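N-acetylmuramoyl-L-alanine amidase amiD (PDB 3D2Y) hydrolyses, as a zinc-dependent amidase, the link between N-acetylmuramoyl residues and L-amino acids in cell-wall glycopeptides. Local coordinates at residues K30-H35 with N147-H151; S55-A61 with S100-E106. One frame throughout, in Å; residues are numbered along the deposited sequence.

Overall arrangement
Catalytic sites are often assembled where neighbouring strands of one sheet end, and this amidase is a clear case. Interactions 1 and 2 are both parallel strand pairs of a mixed sheet ordered 73-74, 57-59, 100-105, 31-36, 148-150. Their centres lie about 11 Å apart, and they adjoin where strands 31-36 and 100-105 pair: Ile101 N lies 2.8 Å from Val31 O, and His35 N lies 2.9 Å from Ile103 O. Along the chain, interaction 2 is nested inside the loop closed by interaction 1. The sheet thereby brings zinc ligands His35 and His151 close to Glu104, the proton acceptor, with His35 CB 3.0 Å from Glu104 OE2.

Interaction 1: K30-H35 with N147-H151; sequences KVLVIH and NVVAH
His35 directs the edge of its imidazole at the face of the His151 ring, a T-shaped pair with centroids 4.4 Å apart and planes at 63°; the two ND1 atoms, one from each histidine, are 3.2 Å apart. His35 takes chi1 m and His151 chi1 t. The pair closes the C-terminal end of two extended, parallel strands, 31-35 and 148-150, whose axes approach to 4.7 Å and cross at -33°. Leu32 aligns with Val148, Val33 with Val149 and Ile34 with Ala150, at CA-CA 4.8 to 5.0 Å. Four hydrogen bonds join them: Leu32 N to Asn147 O (2.9 Å), Val149 N to Leu32 O (2.8 Å), Ile34 N to Val149 O (2.8 Å) and His151 N to Ile34 O (3.2 Å).

On one face, Val149 CG2 (chi1 m) lies 3.8 Å from both Val31 CG1 and Val33 CG2; Leu32 and Val148 share the other, where Trp168 covers Val148 and Ala150. At the N-terminal end a water bridges Lys30 O (2.7 Å) and Asn147 ND2 (3.0 Å).

Both histidines are catalytic zinc ligands, completed by Asp161. His35 NE2 is hydrogen-bonded to His84 and His151 NE2 to Ala85 O, so both rings are held through NE2. His151 ND1 is hydrogen-bonded to Asp161 and His35 ND1 weakly so, an arrangement consistent with ND1 being the metal-binding nitrogen of each ring.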
loop_
_atom_site.group_PDB
_atom_site.type_symbol
_atom_site.label_atom_id
_atom_site.label_comp_id
_atom_site.label_asym_id
_atom_site.label_seq_id
_atom_site.Cartn_x
_atom_site.Cartn_y
_atom_site.Cartn_z
ATOM N N LYS A 30 -11.572 1.683 0.902
ATOM C CA LYS A 30 -11.150 0.555 1.715
ATOM C C LYS A 30 -9.626 0.409 1.761
ATOM O O LYS A 30 -9.118 -0.328 2.592
ATOM C CB LYS A 30 -11.703 -0.750 1.131
ATOM C CG LYS A 30 -13.262 -0.806 1.051
ATOM C CD LYS A 30 -13.731 -1.382 -0.278
ATOM C CE LYS A 30 -15.160 -1.173 -0.612
ATOM N NZ LYS A 30 -15.825 -2.491 -0.335
ATOM N N VAL A 31 -8.912 1.108 0.869
ATOM C CA VAL A 31 -7.494 0.851 0.642
ATOM C C VAL A 31 -6.692 2.158 0.649
ATOM O O VAL A 31 -7.161 3.193 0.130
ATOM C CB VAL A 31 -7.270 -0.010 -0.666
ATOM C CG1 VAL A 31 -5.794 -0.170 -0.999
ATOM C CG2 VAL A 31 -7.954 -1.427 -0.541
ATOM N N LEU A 32 -5.554 2.112 1.321
ATOM C CA LEU A 32 -4.580 3.232 1.297
ATOM C C LEU A 32 -3.308 2.768 0.651
ATOM O O LEU A 32 -2.619 1.871 1.183
ATOM C CB LEU A 32 -4.282 3.700 2.716
ATOM C CG LEU A 32 -3.372 4.910 2.889
ATOM C CD1 LEU A 32 -3.927 6.090 2.063
ATOM C CD2 LEU A 32 -3.131 5.307 4.381
ATOM N N VAL A 33 -2.994 3.367 -0.503
ATOM C CA VAL A 33 -1.820 2.991 -1.294
ATOM C C VAL A 33 -0.627 4.007 -1.163
ATOM O O VAL A 33 -0.789 5.190 -1.413
ATOM C CB VAL A 33 -2.152 2.836 -2.808
ATOM C CG1 VAL A 33 -0.917 2.386 -3.570
ATOM C CG2 VAL A 33 -3.286 1.824 -3.034
ATOM N N ILE A 34 0.555 3.502 -0.809
ATOM C CA ILE A 34 1.754 4.343 -0.680
ATOM C C ILE A 34 2.626 4.277 -1.941
ATOM O O ILE A 34 2.919 3.188 -2.441
ATOM C CB ILE A 34 2.597 3.964 0.577
ATOM C CG1 ILE A 34 1.691 3.892 1.813
ATOM C CG2 ILE A 34 3.656 4.994 0.831
ATOM C CD1 ILE A 34 0.979 5.237 2.158
ATOM N N HIS A 35 3.034 5.447 -2.430
ATOM C CA HIS A 35 3.881 5.572 -3.635
ATOM C C HIS A 35 5.112 6.388 -3.329
ATOM O O HIS A 35 5.080 7.185 -2.365
ATOM C CB HIS A 35 3.136 6.365 -4.746
ATOM C CG HIS A 35 1.839 5.752 -5.195
ATOM N ND1 HIS A 35 1.756 4.929 -6.299
ATOM C CD2 HIS A 35 0.578 5.882 -4.717
ATOM C CE1 HIS A 35 0.503 4.546 -6.457
ATOM N NE2 HIS A 35 -0.231 5.094 -5.499
ATOM N N ASN A 147 -4.924 -3.486 4.489
ATOM C CA ASN A 147 -5.258 -2.697 3.311
ATOM C C ASN A 147 -4.500 -1.362 3.241
ATOM O O ASN A 147 -4.837 -0.468 2.463
ATOM C CB ASN A 147 -6.790 -2.564 3.231
ATOM C CG ASN A 147 -7.451 -3.900 2.925
ATOM O OD1 ASN A 147 -6.917 -4.692 2.176
ATOM N ND2 ASN A 147 -8.609 -4.151 3.516
ATOM N N VAL A 148 -3.438 -1.244 4.040
ATOM C CA VAL A 148 -2.440 -0.187 3.814
ATOM C C VAL A 148 -1.280 -0.834 3.021
ATOM O O VAL A 148 -0.575 -1.689 3.539
ATOM C CB VAL A 148 -1.914 0.397 5.174
ATOM C CG1 VAL A 148 -1.024 1.590 4.890
ATOM C CG2 VAL A 148 -3.097 0.765 6.083
ATOM N N VAL A 149 -1.119 -0.473 1.754
ATOM C CA VAL A 149 -0.299 -1.296 0.857
ATOM C C VAL A 149 0.639 -0.437 0.068
ATOM O O VAL A 149 0.461 0.808 -0.048
ATOM C CB VAL A 149 -1.165 -2.111 -0.163
ATOM C CG1 VAL A 149 -2.019 -3.196 0.570
ATOM C CG2 VAL A 149 -2.075 -1.131 -1.026
ATOM N N ALA A 150 1.643 -1.117 -0.453
ATOM C CA ALA A 150 2.538 -0.571 -1.447
ATOM C C ALA A 150 1.874 -0.660 -2.803
ATOM O O ALA A 150 1.121 -1.576 -3.086
ATOM C CB ALA A 150 3.845 -1.412 -1.484
ATOM N N HIS A 151 2.202 0.281 -3.671
ATOM C CA HIS A 151 1.803 0.127 -5.071
ATOM C C HIS A 151 2.323 -1.219 -5.640
ATOM O O HIS A 151 1.660 -1.889 -6.459
ATOM C CB HIS A 151 2.436 1.242 -5.831
ATOM C CG HIS A 151 1.848 1.484 -7.197
ATOM N ND1 HIS A 151 2.431 2.347 -8.102
ATOM C CD2 HIS A 151 0.730 1.017 -7.795
ATOM C CE1 HIS A 151 1.687 2.414 -9.192
ATOM N NE2 HIS A 151 0.663 1.598 -9.036
HETATM O O HOH W 1 -9.964 -1.787 4.726
#

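Interaction 2: S55-A61 with S100-E106; sequences SHYLVPA and SIGIELE
Glu106, Glu104 and Tyr57 have the most surface covered where parallel strands 57-59 and 100-105 approach to 4.7 Å between axes and cross at -22°. Tyr57 matches Ile103, Leu58 Glu104 and Val59 Leu105. Hydrogen bonds run from Tyr57 N to Gly102 O (3.2 Å), Glu104 N to Tyr57 O (2.8 Å), Val59 N to Glu104 O (2.8 Å) and Glu106 N to Val59 O (2.9 Å). Beyond the strands, Glu106 (chi1 and chi2 t) accepts Ala61 N at OE2 (3.0 Å). At the other end His56 takes Gly102 N at ND1 (3.0 Å) and bonds Glu80 O through NE2.

In this central sheet of the PGRP-like amidase fold, strand 100-105 carries Glu104, the proton acceptor (chi1 m), to the bound peptide, against which it packs; its carboxylate leads away towards Thr37 and His35. Tyr57, also m, rests CD2 on Ile103 CG1 (3.9 Å).

Helix 124-141 covers the sheet at Tyr57 and Ile101, helix 41-48 at Leu58 and Glu104; strands 73-74 and 31-36 flank the pair.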
loop_
_atom_site.group_PDB
_atom_site.type_symbol
_atom_site.label_atom_id
_atom_site.label_comp_id
_atom_site.label_asym_id
_atom_site.label_seq_id
_atom_site.Cartn_x
_atom_site.Cartn_y
_atom_site.Cartn_z
ATOM N N SER A 55 -2.656 11.817 -7.712
ATOM C CA SER A 55 -2.823 11.159 -6.409
ATOM C C SER A 55 -3.591 12.116 -5.521
ATOM O O SER A 55 -3.673 13.321 -5.818
ATOM C CB SER A 55 -1.471 10.809 -5.776
ATOM O OG SER A 55 -0.699 11.991 -5.573
ATOM N N HIS A 56 -4.135 11.606 -4.420
ATOM C CA HIS A 56 -4.856 12.477 -3.475
ATOM C C HIS A 56 -3.939 13.364 -2.673
ATOM O O HIS A 56 -4.246 14.531 -2.468
ATOM C CB HIS A 56 -5.726 11.676 -2.540
ATOM C CG HIS A 56 -6.741 10.843 -3.243
ATOM N ND1 HIS A 56 -6.502 9.544 -3.661
ATOM C CD2 HIS A 56 -8.018 11.130 -3.603
ATOM C CE1 HIS A 56 -7.586 9.076 -4.253
ATOM N NE2 HIS A 56 -8.522 10.018 -4.233
ATOM N N TYR A 57 -2.789 12.819 -2.258
ATOM C CA TYR A 57 -1.816 13.593 -1.503
ATOM C C TYR A 57 -0.398 13.488 -2.085
ATOM O O TYR A 57 0.000 12.483 -2.698
ATOM C CB TYR A 57 -1.843 13.162 -0.033
ATOM C CG TYR A 57 -3.187 13.280 0.625
ATOM C CD1 TYR A 57 -3.583 14.491 1.197
ATOM C CD2 TYR A 57 -4.051 12.197 0.687
ATOM C CE1 TYR A 57 -4.819 14.618 1.814
ATOM C CE2 TYR A 57 -5.314 12.306 1.299
ATOM C CZ TYR A 57 -5.671 13.538 1.854
ATOM O OH TYR A 57 -6.853 13.769 2.489
ATOM N N LEU A 58 0.322 14.584 -1.953
ATOM C CA LEU A 58 1.739 14.642 -2.281
ATOM C C LEU A 58 2.526 15.206 -1.074
ATOM O O LEU A 58 2.303 16.369 -0.657
ATOM C CB LEU A 58 1.969 15.494 -3.547
ATOM C CG LEU A 58 3.417 15.793 -4.005
ATOM C CD1 LEU A 58 4.217 14.517 -4.387
ATOM C CD2 LEU A 58 3.377 16.740 -5.203
ATOM N N VAL A 59 3.417 14.376 -0.512
ATOM C CA VAL A 59 4.205 14.750 0.666
ATOM C C VAL A 59 5.642 15.099 0.229
ATOM O O VAL A 59 6.326 14.233 -0.302
ATOM C CB VAL A 59 4.259 13.622 1.737
ATOM C CG1 VAL A 59 4.875 14.198 3.056
ATOM C CG2 VAL A 59 2.802 13.057 2.011
ATOM N N PRO A 60 6.096 16.362 0.449
ATOM C CA PRO A 60 7.500 16.640 0.095
ATOM C C PRO A 60 8.476 15.759 0.910
ATOM O O PRO A 60 8.120 15.221 1.951
ATOM C CB PRO A 60 7.674 18.128 0.476
ATOM C CG PRO A 60 6.343 18.693 0.578
ATOM C CD PRO A 60 5.451 17.549 1.036
ATOM N N ALA A 61 9.710 15.680 0.464
ATOM C CA ALA A 61 10.756 14.944 1.184
ATOM C C ALA A 61 10.967 15.511 2.578
ATOM O O ALA A 61 11.190 14.761 3.517
ATOM C CB ALA A 61 12.062 15.017 0.415
ATOM N N SER A 100 -9.514 3.282 -3.461
ATOM C CA SER A 100 -8.358 3.623 -2.656
ATOM C C SER A 100 -8.109 5.095 -2.593
ATOM O O SER A 100 -8.613 5.877 -3.420
ATOM C CB SER A 100 -7.113 2.918 -3.183
ATOM O OG SER A 100 -6.664 3.493 -4.424
ATOM N N ILE A 101 -7.354 5.462 -1.570
ATOM C CA ILE A 101 -6.692 6.772 -1.507
ATOM C C ILE A 101 -5.215 6.566 -1.808
ATOM O O ILE A 101 -4.643 5.592 -1.385
ATOM C CB ILE A 101 -6.935 7.396 -0.127
ATOM C CG1 ILE A 101 -8.375 7.908 -0.108
ATOM C CG2 ILE A 101 -5.969 8.547 0.125
ATOM C CD1 ILE A 101 -8.848 8.420 1.173
ATOM N N GLY A 102 -4.618 7.480 -2.585
ATOM C CA GLY A 102 -3.227 7.325 -3.017
ATOM C C GLY A 102 -2.441 8.456 -2.405
ATOM O O GLY A 102 -2.849 9.613 -2.480
ATOM N N ILE A 103 -1.371 8.097 -1.713
ATOM C CA ILE A 103 -0.406 9.069 -1.180
ATOM C C ILE A 103 0.913 8.926 -1.896
ATOM O O ILE A 103 1.539 7.844 -1.862
ATOM C CB ILE A 103 -0.220 8.935 0.344
ATOM C CG1 ILE A 103 -1.553 9.247 1.036
ATOM C CG2 ILE A 103 0.879 9.915 0.850
ATOM C CD1 ILE A 103 -1.543 8.908 2.487
ATOM N N GLU A 104 1.367 10.030 -2.487
ATOM C CA GLU A 104 2.678 10.081 -3.147
ATOM C C GLU A 104 3.690 10.808 -2.246
ATOM O O GLU A 104 3.414 11.900 -1.717
ATOM C CB GLU A 104 2.563 10.805 -4.488
ATOM C CG GLU A 104 1.879 9.979 -5.592
ATOM C CD GLU A 104 2.880 9.393 -6.536
ATOM O OE1 GLU A 104 3.876 10.069 -6.814
ATOM O OE2 GLU A 104 2.678 8.291 -7.049
ATOM N N LEU A 105 4.843 10.171 -2.100
ATOM C CA LEU A 105 5.981 10.603 -1.281
ATOM C C LEU A 105 7.134 10.993 -2.201
ATOM O O LEU A 105 7.617 10.186 -3.006
ATOM C CB LEU A 105 6.394 9.479 -0.339
ATOM C CG LEU A 105 5.330 8.798 0.544
ATOM C CD1 LEU A 105 5.965 7.727 1.444
ATOM C CD2 LEU A 105 4.655 9.846 1.411
ATOM N N GLU A 106 7.561 12.238 -2.080
ATOM C CA GLU A 106 8.684 12.714 -2.884
ATOM C C GLU A 106 9.905 11.930 -2.427
ATOM O O GLU A 106 10.354 12.069 -1.291
ATOM C CB GLU A 106 8.927 14.204 -2.725
ATOM C CG GLU A 106 10.141 14.713 -3.546
ATOM C CD GLU A 106 10.735 16.060 -3.076
ATOM O OE1 GLU A 106 11.838 16.380 -3.545
ATOM O OE2 GLU A 106 10.113 16.786 -2.279
#